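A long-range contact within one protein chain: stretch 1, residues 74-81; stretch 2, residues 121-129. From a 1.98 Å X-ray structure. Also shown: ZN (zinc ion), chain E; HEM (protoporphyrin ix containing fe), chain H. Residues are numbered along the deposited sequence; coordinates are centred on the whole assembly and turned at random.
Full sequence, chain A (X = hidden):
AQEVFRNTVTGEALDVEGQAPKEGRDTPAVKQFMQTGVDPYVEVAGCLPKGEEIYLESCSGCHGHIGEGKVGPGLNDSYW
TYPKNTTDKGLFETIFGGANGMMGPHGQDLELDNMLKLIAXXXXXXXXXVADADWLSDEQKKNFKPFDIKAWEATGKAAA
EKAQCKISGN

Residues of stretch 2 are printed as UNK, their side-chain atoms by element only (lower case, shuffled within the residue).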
# COMPACT_ATOMS: atom_id res chain seq x y z
N GLY A 74 2.24 5.25 -13.20
CA GLY A 74 2.23 6.11 -12.00
C GLY A 74 1.26 5.55 -10.95
O GLY A 74 0.18 5.06 -11.29
N LEU A 75 1.63 5.60 -9.67
CA LEU A 75 0.79 5.04 -8.64
C LEU A 75 0.35 6.20 -7.77
O LEU A 75 -0.35 5.99 -6.77
CB LEU A 75 1.57 4.01 -7.82
CG LEU A 75 2.16 2.79 -8.53
CD1 LEU A 75 3.00 1.87 -7.57
CD2 LEU A 75 0.99 2.00 -9.17
N ASN A 76 0.73 7.41 -8.16
CA ASN A 76 0.58 8.56 -7.28
C ASN A 76 -0.54 9.49 -7.79
O ASN A 76 -0.70 10.61 -7.34
CB ASN A 76 1.92 9.30 -7.18
CG ASN A 76 2.29 9.97 -8.49
OD1 ASN A 76 1.69 9.67 -9.55
ND2 ASN A 76 3.27 10.84 -8.45
N ASP A 77 -1.34 8.98 -8.73
CA ASP A 77 -2.42 9.81 -9.29
C ASP A 77 -3.80 9.20 -9.11
O ASP A 77 -3.93 8.14 -8.48
CB ASP A 77 -2.08 10.23 -10.74
CG ASP A 77 -2.07 9.08 -11.72
OD1 ASP A 77 -1.84 9.37 -12.93
OD2 ASP A 77 -2.29 7.92 -11.33
N SER A 78 -4.84 9.86 -9.63
CA SER A 78 -6.22 9.48 -9.35
C SER A 78 -6.64 8.42 -10.26
O SER A 78 -7.66 7.78 -10.05
CB SER A 78 -7.20 10.65 -9.49
OG SER A 78 -7.04 11.34 -10.72
N TYR A 79 -5.86 8.21 -11.31
CA TYR A 79 -6.24 7.23 -12.30
C TYR A 79 -5.73 5.81 -12.07
O TYR A 79 -4.56 5.62 -11.85
CB TYR A 79 -5.80 7.72 -13.69
CG TYR A 79 -6.26 6.76 -14.72
CD1 TYR A 79 -7.52 6.90 -15.29
CD2 TYR A 79 -5.46 5.68 -15.10
CE1 TYR A 79 -7.96 6.02 -16.23
CE2 TYR A 79 -5.91 4.74 -16.02
CZ TYR A 79 -7.16 4.95 -16.59
OH TYR A 79 -7.68 4.08 -17.51
N TRP A 80 -6.62 4.80 -12.15
CA TRP A 80 -6.20 3.40 -11.97
C TRP A 80 -6.64 2.53 -13.13
O TRP A 80 -7.81 2.53 -13.53
CB TRP A 80 -6.76 2.82 -10.66
CG TRP A 80 -6.30 3.55 -9.48
CD1 TRP A 80 -6.90 4.64 -8.89
CD2 TRP A 80 -5.12 3.30 -8.73
NE1 TRP A 80 -6.16 5.06 -7.81
CE2 TRP A 80 -5.06 4.26 -7.69
CE3 TRP A 80 -4.08 2.37 -8.84
CZ2 TRP A 80 -4.01 4.31 -6.77
CZ3 TRP A 80 -3.05 2.41 -7.93
CH2 TRP A 80 -3.03 3.37 -6.90
N THR A 81 -5.69 1.76 -13.67
CA THR A 81 -6.02 0.74 -14.66
C THR A 81 -7.06 -0.23 -14.16
O THR A 81 -7.96 -0.62 -14.91
CB THR A 81 -4.75 -0.08 -15.07
OG1 THR A 81 -3.81 0.81 -15.65
CG2 THR A 81 -5.06 -1.17 -16.12
N UNK A 121 2.40 3.49 2.36
CA UNK A 121 3.34 4.39 1.61
C UNK A 121 2.74 4.77 0.28
O UNK A 121 2.81 5.93 -0.10
c UNK A 121 5.67 4.66 0.58
c UNK A 121 6.23 4.43 -0.67
c UNK A 121 6.15 5.93 1.00
c UNK A 121 7.01 6.42 -0.02
c UNK A 121 5.95 6.71 2.15
c UNK A 121 7.43 8.42 1.20
n UNK A 121 7.04 5.49 -1.02
c UNK A 121 7.65 7.67 0.08
c UNK A 121 4.72 3.76 1.35
c UNK A 121 6.59 7.97 2.23
N UNK A 122 2.24 3.77 -0.47
CA UNK A 122 1.58 4.04 -1.75
C UNK A 122 0.45 5.06 -1.62
O UNK A 122 0.32 5.96 -2.44
c UNK A 122 2.31 1.83 -2.82
c UNK A 122 1.91 0.38 -3.20
c UNK A 122 1.10 2.72 -2.47
c UNK A 122 0.20 3.06 -3.69
N UNK A 123 -0.38 4.93 -0.58
CA UNK A 123 -1.44 5.94 -0.35
C UNK A 123 -0.83 7.31 -0.06
O UNK A 123 -1.36 8.35 -0.51
c UNK A 123 -3.10 4.15 0.57
c UNK A 123 -2.38 5.54 0.79
c UNK A 123 -5.13 2.51 -2.03
n UNK A 123 -4.87 3.07 -3.18
n UNK A 123 -4.60 2.98 -0.91
n UNK A 123 -5.93 1.46 -1.96
c UNK A 123 -3.71 4.12 -0.81
N UNK A 124 0.25 7.31 0.72
CA UNK A 124 0.87 8.61 1.16
C UNK A 124 1.47 9.51 0.05
O UNK A 124 1.51 10.74 0.18
n UNK A 124 1.64 10.29 3.84
c UNK A 124 3.57 10.32 2.82
c UNK A 124 2.30 11.36 4.27
c UNK A 124 1.97 8.36 2.22
n UNK A 124 3.46 11.41 3.65
c UNK A 124 2.42 9.62 2.91
N UNK A 125 1.97 8.86 -1.01
CA UNK A 125 2.59 9.52 -2.17
C UNK A 125 1.64 10.09 -3.22
O UNK A 125 2.09 10.76 -4.17
c UNK A 125 4.92 8.36 -1.93
c UNK A 125 3.14 7.25 -3.39
c UNK A 125 4.25 6.29 -3.91
c UNK A 125 3.70 8.59 -2.86
N UNK A 126 0.33 9.84 -3.03
CA UNK A 126 -0.76 10.46 -3.78
C UNK A 126 -0.62 11.98 -3.82
O UNK A 126 -0.34 12.60 -2.83
c UNK A 126 -2.11 10.11 -3.15
c UNK A 126 -3.33 10.59 -3.92
o UNK A 126 -3.89 10.74 -6.26
c UNK A 126 -3.40 10.05 -5.36
n UNK A 126 -2.92 8.83 -5.57
N UNK A 127 -0.78 12.55 -5.00
CA UNK A 127 -0.58 13.97 -5.20
C UNK A 127 -1.74 14.62 -5.96
O UNK A 127 -1.71 15.82 -6.20
n UNK A 127 -0.64 13.62 -10.75
c UNK A 127 0.80 14.22 -5.88
c UNK A 127 0.29 13.22 -9.62
c UNK A 127 0.36 14.16 -8.42
c UNK A 127 1.05 13.48 -7.21
N UNK A 128 -2.75 13.82 -6.33
CA UNK A 128 -4.00 14.31 -6.91
C UNK A 128 -5.05 14.50 -5.81
O UNK A 128 -4.83 14.06 -4.67
c UNK A 128 -4.56 13.31 -7.94
o UNK A 128 -4.07 12.43 -10.11
o UNK A 128 -2.93 14.19 -9.49
c UNK A 128 -3.80 13.32 -9.27
N UNK A 129 -6.18 15.13 -6.14
CA UNK A 129 -7.24 15.40 -5.14
C UNK A 129 -7.81 14.08 -4.60
O UNK A 129 -8.06 13.14 -5.35
o UNK A 129 -10.60 15.72 -5.00
o UNK A 129 -9.49 17.12 -3.73
c UNK A 129 -8.37 16.27 -5.71
c UNK A 129 -9.58 16.39 -4.75
ZN ZN E . -2.24 5.70 -11.73
CHA HEM H . 0.88 -2.46 -12.42
CHB HEM H . 2.26 -1.95 -7.77
CHC HEM H . 6.66 -3.85 -8.66
CHD HEM H . 5.66 -3.18 -13.37
C1A HEM H . 0.80 -2.21 -11.05
C2A HEM H . -0.37 -1.84 -10.26
C3A HEM H . 0.03 -1.68 -9.00
C4A HEM H . 1.46 -1.97 -8.90
CMA HEM H . -0.84 -1.25 -7.77
CAA HEM H . -1.79 -1.60 -10.81
CBA HEM H . -1.83 -0.13 -11.26
CGA HEM H . -3.22 0.31 -11.68
O1A HEM H . -4.22 -0.38 -11.36
O2A HEM H . -3.32 1.37 -12.35
C1B HEM H . 3.55 -2.46 -7.59
C2B HEM H . 4.35 -2.59 -6.36
C3B HEM H . 5.44 -3.15 -6.60
C4B HEM H . 5.56 -3.39 -8.00
CMB HEM H . 3.85 -2.01 -5.04
CAB HEM H . 6.38 -3.76 -5.55
CBB HEM H . 5.94 -4.59 -4.66
C1C HEM H . 6.79 -3.81 -10.03
C2C HEM H . 7.91 -4.35 -10.83
C3C HEM H . 7.65 -4.11 -12.10
C4C HEM H . 6.30 -3.54 -12.20
CMC HEM H . 9.27 -4.57 -10.19
CAC HEM H . 8.59 -4.15 -13.35
CBC HEM H . 9.37 -5.19 -13.47
C1D HEM H . 4.31 -3.03 -13.59
C2D HEM H . 3.64 -3.04 -14.88
C3D HEM H . 2.16 -2.82 -14.59
C4D HEM H . 2.05 -2.68 -13.15
CMD HEM H . 4.32 -3.23 -16.27
CAD HEM H . 0.95 -2.77 -15.60
CBD HEM H . 0.32 -4.15 -15.42
CGD HEM H . -1.08 -4.25 -15.97
O1D HEM H . -1.73 -5.30 -15.82
O2D HEM H . -1.55 -3.26 -16.55
NA HEM H . 1.88 -2.26 -10.18
NB HEM H . 4.41 -2.92 -8.56
NC HEM H . 5.81 -3.37 -10.91
ND HEM H . 3.34 -2.79 -12.62
FE HEM H . 3.83 -2.92 -10.53
O HOH W 1 -1.25 6.81 -4.39
O HOH W 2 4.27 11.39 -5.41
O HOH W 3 -0.05 11.96 -12.88
O HOH W 4 -2.52 5.82 -9.31
O HOH W 5 -2.25 3.68 -13.32

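Position 121 carries one carbon and then fused five- and six-membered rings holding eight carbons and one nitrogen, an indole; its side chain stays 8.0 Å or more from stretch 1. It is W121. Position 122 has four carbons, forked at the first, with one arm two carbons long; the one-carbon arm lies 4.5 Å from L75 CB, an apolar contact. This is I122, and that carbon is CG2, while CD1 reaches 3.6 Å from CMB of the heme.

Position 123 shows three carbons, a nitrogen, and a carbon bearing two more nitrogens, a guanidinium. CA-to-CB points away from stretch 1, yet the chain returns, placing a terminal nitrogen 3.9 Å from W80 CZ2. It is R123, and the nitrogen is NH1. The tryptophan atom sits at the guanidinium edge, so this is no flat stack. Position 124 holds one carbon and a five-membered ring of three carbons and two nitrogens, out of reach of stretch 1: H124.

Position 125 repeats the forked four-carbon pattern. Its backbone O packs 3.3 Å from N76 CB, and a side-chain carbon lies 4.5 Å from the same CB. It is I125, the carbon CG1. Its backbone N takes no part in the crossing; it donates to W121 O at 3.2 Å, as in a helical turn.

Position 126 has three carbons, the third carrying one oxygen and one nitrogen, an amide. Although CA-to-CB points away, the amide comes nearer, its nitrogen 3.2 Å from D77 O. This is Q126, and NE2 donates to D77 O (152°).

Position 127 is four carbons in a row ending in nitrogen. Its backbone N donates to N76 O (3.0 Å, 154°), and the terminal nitrogen lies 3.7 Å from D77 CB. It is K127.

Position 128 has two carbons, the second carrying two oxygens. CA-to-CB points toward stretch 1, and one oxygen accepts from S78 N at 2.7 Å (139°). It is D128, the acceptor OD2; OD1 forms a salt bridge with K127 NZ, also 2.7 Å. Position 129 has the same atoms but points away, no nearer than 6.9 Å: D129.

The contact buries 499 Å², summed over both sides, without regular strand pairing. Three hydrogen bonds fix consecutive residues of stretch 1: N76 by a backbone amide, D77 by a side-chain amide, S78 by a carboxylate. Water 1 bridges L75 O to I122 O and Q126 NE2, water 2 N76 ND2 to I125 O, water 3 D77 OD1 to K127 NZ. Beyond this seam, zinc has G74 O (2.5 Å), D77 OD2 (2.3 Å) and Y79 O (2.3 Å) among its ligands.

Stretch 2 (121-129) WIRHIQKDD
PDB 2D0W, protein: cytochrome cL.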